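Local coordinates for mannose recognizing lectin (Marasmius oreades, PDB 4TKC), which binds mannose in two pockets of a bulb-type lectin domain and so probably serves in carbohydrate recognition, at residues N68-G71 and T77-W80; Y91-Q96 and L101-K106. One frame throughout, in Å; residues are numbered along the deposited sequence.

Two successive beta hairpins of a bulb-type lectin domain, the beta-prism II fold, illustrate how one motif can be used twice to hold a sugar. From the N terminus, the chain first reaches N68-G71, makes a short turn and returns as T77-W80, so contact 1 closes a five-residue loop. It then runs on into Y91-Q96, turns again and comes back as L101-K106, closing contact 2 over four residues. The hairpins therefore follow in series, neither nesting nor crossing. They belong to different four-stranded antiparallel sheets, whose inner sides meet where C69 packs on L93 and V103. Each hairpin contributes to its own mannose pocket.

Contact 1: residues N68-G71 and T77-W80; sequences NCVG and TAVW. With BMA (beta-D-mannopyranose), chain B.
The backbones of G71 and W80 pair at a classic beta bulge in the hairpin of strands 69-72 and 78-81, part of one sheet of the bulb-type lectin fold. G71 N gives a hydrogen bond of 2.8 Å to W80 O. The carbonyl oxygen of G71 serves two donors: V79 N binds G71 O at 2.7 Å from above the carbonyl plane, whereas W80 N adds a weak, longer bond. V79 and W80 thus both face G71, and the extra residue probably adds to the bend of strand 78-81, the outermost of its sheet within this chain; the short segments run at 109° to each other.

Side-chain packing lies on two sides of this backbone link. With SG anti to the backbone N (chi1 -174°), C69 brings its sulfur obliquely to the six-membered ring of W80, SG lying 4.0 Å from CZ3 in a Cys sulfur-aromatic contact. The same indole also meets the ring of W51. Elsewhere, the CG1 branch of V70 reaches A78 CB at 3.8 Å. A polar atom, the carbonyl oxygen of C69, lies over one face of the W80 ring.

Contacts to the bound beta-D-mannopyranose complete the example. D66, through OD1, accepts a hydrogen bond from N68 N, and its OD2 bonds the sugar; Q64, Y72 and N85 also hydrogen-bond the ligand. A78 contributes an apolar contact, its CB lying 3.5 Å from C6 of the mannose. N68 turns its amide nitrogen to the C2 hydroxyl, ND2 donating to O2 of the sugar over 3.1 Å in a nearly straight bond (166°).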
loop_
_atom_site.group_PDB
_atom_site.type_symbol
_atom_site.label_atom_id
_atom_site.label_comp_id
_atom_site.label_asym_id
_atom_site.label_seq_id
_atom_site.Cartn_x
_atom_site.Cartn_y
_atom_site.Cartn_z
ATOM N N ASN A 68 6.004 -13.743 -3.166
ATOM C CA ASN A 68 5.191 -13.619 -4.373
ATOM C C ASN A 68 4.734 -12.189 -4.563
ATOM O O ASN A 68 4.306 -11.571 -3.594
ATOM C CB ASN A 68 3.993 -14.585 -4.384
ATOM C CG ASN A 68 3.559 -15.023 -5.785
ATOM O OD1 ASN A 68 4.175 -14.689 -6.817
ATOM N ND2 ASN A 68 2.462 -15.801 -5.821
ATOM N N CYS A 69 4.824 -11.667 -5.787
ATOM C CA CYS A 69 4.271 -10.376 -6.146
ATOM C C CYS A 69 2.997 -10.566 -6.956
ATOM O O CYS A 69 3.018 -11.223 -7.992
ATOM C CB CYS A 69 5.280 -9.519 -6.924
ATOM S SG CYS A 69 4.676 -7.853 -7.240
ATOM N N VAL A 70 1.866 -10.066 -6.424
ATOM C CA VAL A 70 0.563 -10.524 -6.868
ATOM C C VAL A 70 -0.314 -9.336 -7.163
ATOM O O VAL A 70 -0.471 -8.459 -6.313
ATOM C CB VAL A 70 -0.105 -11.486 -5.864
ATOM C CG1 VAL A 70 -1.305 -12.153 -6.497
ATOM C CG2 VAL A 70 0.881 -12.544 -5.381
ATOM N N GLY A 71 -1.015 -9.390 -8.293
ATOM C CA GLY A 71 -2.088 -8.449 -8.600
ATOM C C GLY A 71 -3.427 -9.120 -8.296
ATOM O O GLY A 71 -3.600 -10.329 -8.507
ATOM N N THR A 77 -9.318 -12.049 -5.791
ATOM C CA THR A 77 -8.858 -13.061 -6.769
ATOM C C THR A 77 -7.570 -12.598 -7.439
ATOM O O THR A 77 -7.484 -11.459 -7.853
ATOM C CB THR A 77 -9.945 -13.332 -7.840
ATOM O OG1 THR A 77 -11.169 -13.690 -7.184
ATOM C CG2 THR A 77 -9.535 -14.440 -8.803
ATOM N N ALA A 78 -6.573 -13.483 -7.479
ATOM C CA ALA A 78 -5.299 -13.168 -8.157
ATOM C C ALA A 78 -5.454 -13.052 -9.678
ATOM O O ALA A 78 -6.106 -13.894 -10.275
ATOM C CB ALA A 78 -4.241 -14.193 -7.787
ATOM N N VAL A 79 -5.049 -11.907 -10.220
ATOM C CA VAL A 79 -5.084 -11.720 -11.669
ATOM C C VAL A 79 -3.697 -11.701 -12.309
ATOM O O VAL A 79 -3.575 -11.679 -13.535
ATOM C CB VAL A 79 -5.848 -10.447 -12.100
ATOM C CG1 VAL A 79 -7.291 -10.474 -11.583
ATOM C CG2 VAL A 79 -5.121 -9.191 -11.624
ATOM N N TRP A 80 -2.650 -11.715 -11.496
ATOM C CA TRP A 80 -1.242 -11.707 -12.002
ATOM C C TRP A 80 -0.340 -12.150 -10.869
ATOM O O TRP A 80 -0.611 -11.813 -9.711
ATOM C CB TRP A 80 -0.818 -10.298 -12.383
ATOM C CG TRP A 80 0.683 -10.175 -12.648
ATOM C CD1 TRP A 80 1.427 -10.841 -13.595
ATOM C CD2 TRP A 80 1.575 -9.282 -11.978
ATOM N NE1 TRP A 80 2.750 -10.455 -13.491
ATOM C CE2 TRP A 80 2.863 -9.469 -12.544
ATOM C CE3 TRP A 80 1.395 -8.306 -10.957
ATOM C CZ2 TRP A 80 3.973 -8.758 -12.120
ATOM C CZ3 TRP A 80 2.492 -7.557 -10.570
ATOM C CH2 TRP A 80 3.781 -7.786 -11.174
HETATM C C1 BMA B . 0.055 -18.166 -3.708
HETATM C C2 BMA B . 0.226 -17.058 -2.673
HETATM C C3 BMA B . -1.091 -16.303 -2.613
HETATM C C4 BMA B . -1.517 -15.815 -4.008
HETATM C C5 BMA B . -1.541 -16.960 -5.026
HETATM C C6 BMA B . -1.951 -16.446 -6.406
HETATM O O1 BMA B . 1.296 -18.878 -3.713
HETATM O O2 BMA B . 1.340 -16.218 -3.004
HETATM O O3 BMA B . -0.936 -15.227 -1.684
HETATM O O4 BMA B . -2.818 -15.224 -3.959
HETATM O O5 BMA B . -0.250 -17.582 -4.990
HETATM O O6 BMA B . -1.159 -16.975 -7.484
#

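Contact 2: residues Y91-Q96 and L101-K106; sequences YNLVCQ and LVVYAK. With MAN (alpha-D-mannopyranose), chain D.
With CG anti to the carbonyl carbon (chi1 -75°), the Y104 side chain leans back against the direction of its own strand and across toward Q96, whose own chain runs out extended beyond CG to meet it from the opposite direction. Both belong to the antiparallel beta hairpin of strands 92-95 and 101-105 in the bulb-type lectin fold. Four backbone hydrogen bonds join its strands: N92 and Y104 exchange one pair, V94 and V102 the other, with V94 N to V102 O the shortest at 2.7 Å.

On the buried face, CD1 of L93 fits between L101 and V103, 3.7 Å from V103 CG2, while F32 of another sheet touches both leucines. At the far end Y91 CE2 rests 3.6 Å from A105 CB, and the Y91 hydroxyl is bonded to D88 N.

The other face contributes Q96 and Y104 to the mannose pocket. V102 CG1 lies over the centre of the Y104 ring, 3.5 Å above its plane, and V94 CG2 meets the ring edge at CD2, packing that probably limits the rotation of the phenol. D98 and N100 also bond the alpha-D-mannopyranose; Y104 OH shares a 2.7 Å hydrogen bond with O4 of the sugar.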
loop_
_atom_site.group_PDB
_atom_site.type_symbol
_atom_site.label_atom_id
_atom_site.label_comp_id
_atom_site.label_asym_id
_atom_site.label_seq_id
_atom_site.Cartn_x
_atom_site.Cartn_y
_atom_site.Cartn_z
ATOM N N TYR A 91 12.276 -9.471 0.028
ATOM C CA TYR A 91 11.924 -9.348 -1.406
ATOM C C TYR A 91 11.489 -7.924 -1.693
ATOM O O TYR A 91 10.854 -7.266 -0.818
ATOM C CB TYR A 91 10.778 -10.317 -1.708
ATOM C CG TYR A 91 11.173 -11.772 -1.723
ATOM C CD1 TYR A 91 11.149 -12.537 -0.575
ATOM C CD2 TYR A 91 11.626 -12.360 -2.924
ATOM C CE1 TYR A 91 11.560 -13.848 -0.558
ATOM C CE2 TYR A 91 12.052 -13.668 -2.928
ATOM C CZ TYR A 91 12.028 -14.409 -1.770
ATOM O OH TYR A 91 12.455 -15.703 -1.823
ATOM N N ASN A 92 11.782 -7.426 -2.891
ATOM C CA ASN A 92 11.408 -6.087 -3.272
ATOM C C ASN A 92 11.063 -6.080 -4.722
ATOM O O ASN A 92 11.783 -6.764 -5.515
ATOM C CB ASN A 92 12.559 -5.132 -3.016
ATOM C CG ASN A 92 12.716 -4.805 -1.552
ATOM O OD1 ASN A 92 12.022 -3.934 -1.026
ATOM N ND2 ASN A 92 13.653 -5.473 -0.905
ATOM N N LEU A 93 10.114 -5.264 -5.149
ATOM C CA LEU A 93 9.844 -5.078 -6.581
ATOM C C LEU A 93 10.364 -3.695 -6.923
ATOM O O LEU A 93 9.913 -2.698 -6.334
ATOM C CB LEU A 93 8.328 -5.183 -6.888
ATOM C CG LEU A 93 7.835 -4.841 -8.291
ATOM C CD1 LEU A 93 8.123 -6.048 -9.157
ATOM C CD2 LEU A 93 6.351 -4.471 -8.363
ATOM N N VAL A 94 11.301 -3.631 -7.905
ATOM C CA VAL A 94 11.946 -2.375 -8.203
ATOM C C VAL A 94 11.673 -1.926 -9.647
ATOM O O VAL A 94 11.904 -2.688 -10.633
ATOM C CB VAL A 94 13.486 -2.436 -7.992
ATOM C CG1 VAL A 94 14.110 -1.077 -8.217
ATOM C CG2 VAL A 94 13.812 -2.903 -6.583
ATOM N N CYS A 95 11.270 -0.667 -9.787
ATOM C CA CYS A 95 10.992 -0.025 -11.084
ATOM C C CYS A 95 12.254 0.772 -11.417
ATOM O O CYS A 95 12.491 1.844 -10.815
ATOM C CB CYS A 95 9.763 0.902 -10.961
ATOM S SG CYS A 95 9.241 1.697 -12.499
ATOM N N GLN A 96 13.053 0.248 -12.365
ATOM C CA GLN A 96 14.415 0.784 -12.571
ATOM C C GLN A 96 14.479 1.816 -13.713
ATOM O O GLN A 96 13.628 1.803 -14.630
ATOM C CB GLN A 96 15.387 -0.365 -12.879
ATOM C CG GLN A 96 15.544 -1.341 -11.731
ATOM C CD GLN A 96 16.493 -2.498 -11.960
ATOM O OE1 GLN A 96 16.920 -2.767 -13.123
ATOM N NE2 GLN A 96 17.033 -3.029 -10.906
ATOM N N LEU A 101 11.509 -3.951 -14.746
ATOM C CA LEU A 101 10.762 -4.055 -13.452
ATOM C C LEU A 101 11.195 -5.434 -12.944
ATOM O O LEU A 101 10.998 -6.465 -13.621
ATOM C CB LEU A 101 9.285 -3.985 -13.731
ATOM C CG LEU A 101 8.414 -4.092 -12.450
ATOM C CD1 LEU A 101 8.464 -2.816 -11.628
ATOM C CD2 LEU A 101 6.991 -4.444 -12.853
ATOM N N VAL A 102 11.745 -5.458 -11.728
ATOM C CA VAL A 102 12.452 -6.592 -11.215
ATOM C C VAL A 102 11.990 -6.964 -9.789
ATOM O O VAL A 102 11.928 -6.088 -8.916
ATOM C CB VAL A 102 13.994 -6.345 -11.201
ATOM C CG1 VAL A 102 14.745 -7.624 -10.874
ATOM C CG2 VAL A 102 14.506 -5.779 -12.528
ATOM N N VAL A 103 11.737 -8.263 -9.572
ATOM C CA VAL A 103 11.600 -8.810 -8.191
ATOM C C VAL A 103 12.973 -9.309 -7.778
ATOM O O VAL A 103 13.540 -10.223 -8.421
ATOM C CB VAL A 103 10.599 -9.967 -8.074
ATOM C CG1 VAL A 103 10.594 -10.481 -6.639
ATOM C CG2 VAL A 103 9.189 -9.530 -8.491
ATOM N N TYR A 104 13.555 -8.633 -6.810
ATOM C CA TYR A 104 14.807 -8.996 -6.195
ATOM C C TYR A 104 14.590 -9.756 -4.889
ATOM O O TYR A 104 13.782 -9.328 -4.026
ATOM C CB TYR A 104 15.640 -7.753 -5.891
ATOM C CG TYR A 104 16.296 -7.108 -7.104
ATOM C CD1 TYR A 104 17.402 -7.696 -7.748
ATOM C CD2 TYR A 104 15.786 -5.949 -7.639
ATOM C CE1 TYR A 104 17.966 -7.106 -8.852
ATOM C CE2 TYR A 104 16.386 -5.336 -8.720
ATOM C CZ TYR A 104 17.456 -5.939 -9.340
ATOM O OH TYR A 104 18.044 -5.375 -10.463
ATOM N N ALA A 105 15.288 -10.857 -4.694
ATOM C CA ALA A 105 15.444 -11.541 -3.431
ATOM C C ALA A 105 16.691 -11.012 -2.741
ATOM O O ALA A 105 17.330 -10.089 -3.258
ATOM C CB ALA A 105 15.521 -13.049 -3.624
ATOM N N LYS A 106 16.977 -11.547 -1.550
ATOM C CA LYS A 106 18.111 -11.101 -0.758
ATOM C C LYS A 106 19.368 -10.914 -1.604
ATOM O O LYS A 106 19.635 -11.683 -2.517
ATOM C CB LYS A 106 18.407 -12.102 0.367
ATOM C CG LYS A 106 19.441 -11.641 1.377
ATOM C CD LYS A 106 19.717 -12.715 2.421
ATOM C CE LYS A 106 20.943 -12.375 3.260
ATOM N NZ LYS A 106 21.288 -13.442 4.243
HETATM C C1 MAN D . 19.229 -6.329 -16.399
HETATM C C2 MAN D . 19.137 -5.115 -15.482
HETATM C C3 MAN D . 19.409 -5.566 -14.050
HETATM C C4 MAN D . 18.436 -6.689 -13.655
HETATM C C5 MAN D . 18.554 -7.847 -14.652
HETATM C C6 MAN D . 17.504 -8.899 -14.395
HETATM O O1 MAN D . 20.559 -6.804 -16.452
HETATM O O2 MAN D . 17.865 -4.552 -15.642
HETATM O O3 MAN D . 19.228 -4.456 -13.199
HETATM O O4 MAN D . 18.733 -7.124 -12.338
HETATM O O5 MAN D . 18.397 -7.382 -15.993
HETATM O O6 MAN D . 17.748 -10.030 -15.203
HETATM O O HOH W 1 15.202 -7.616 -2.180
#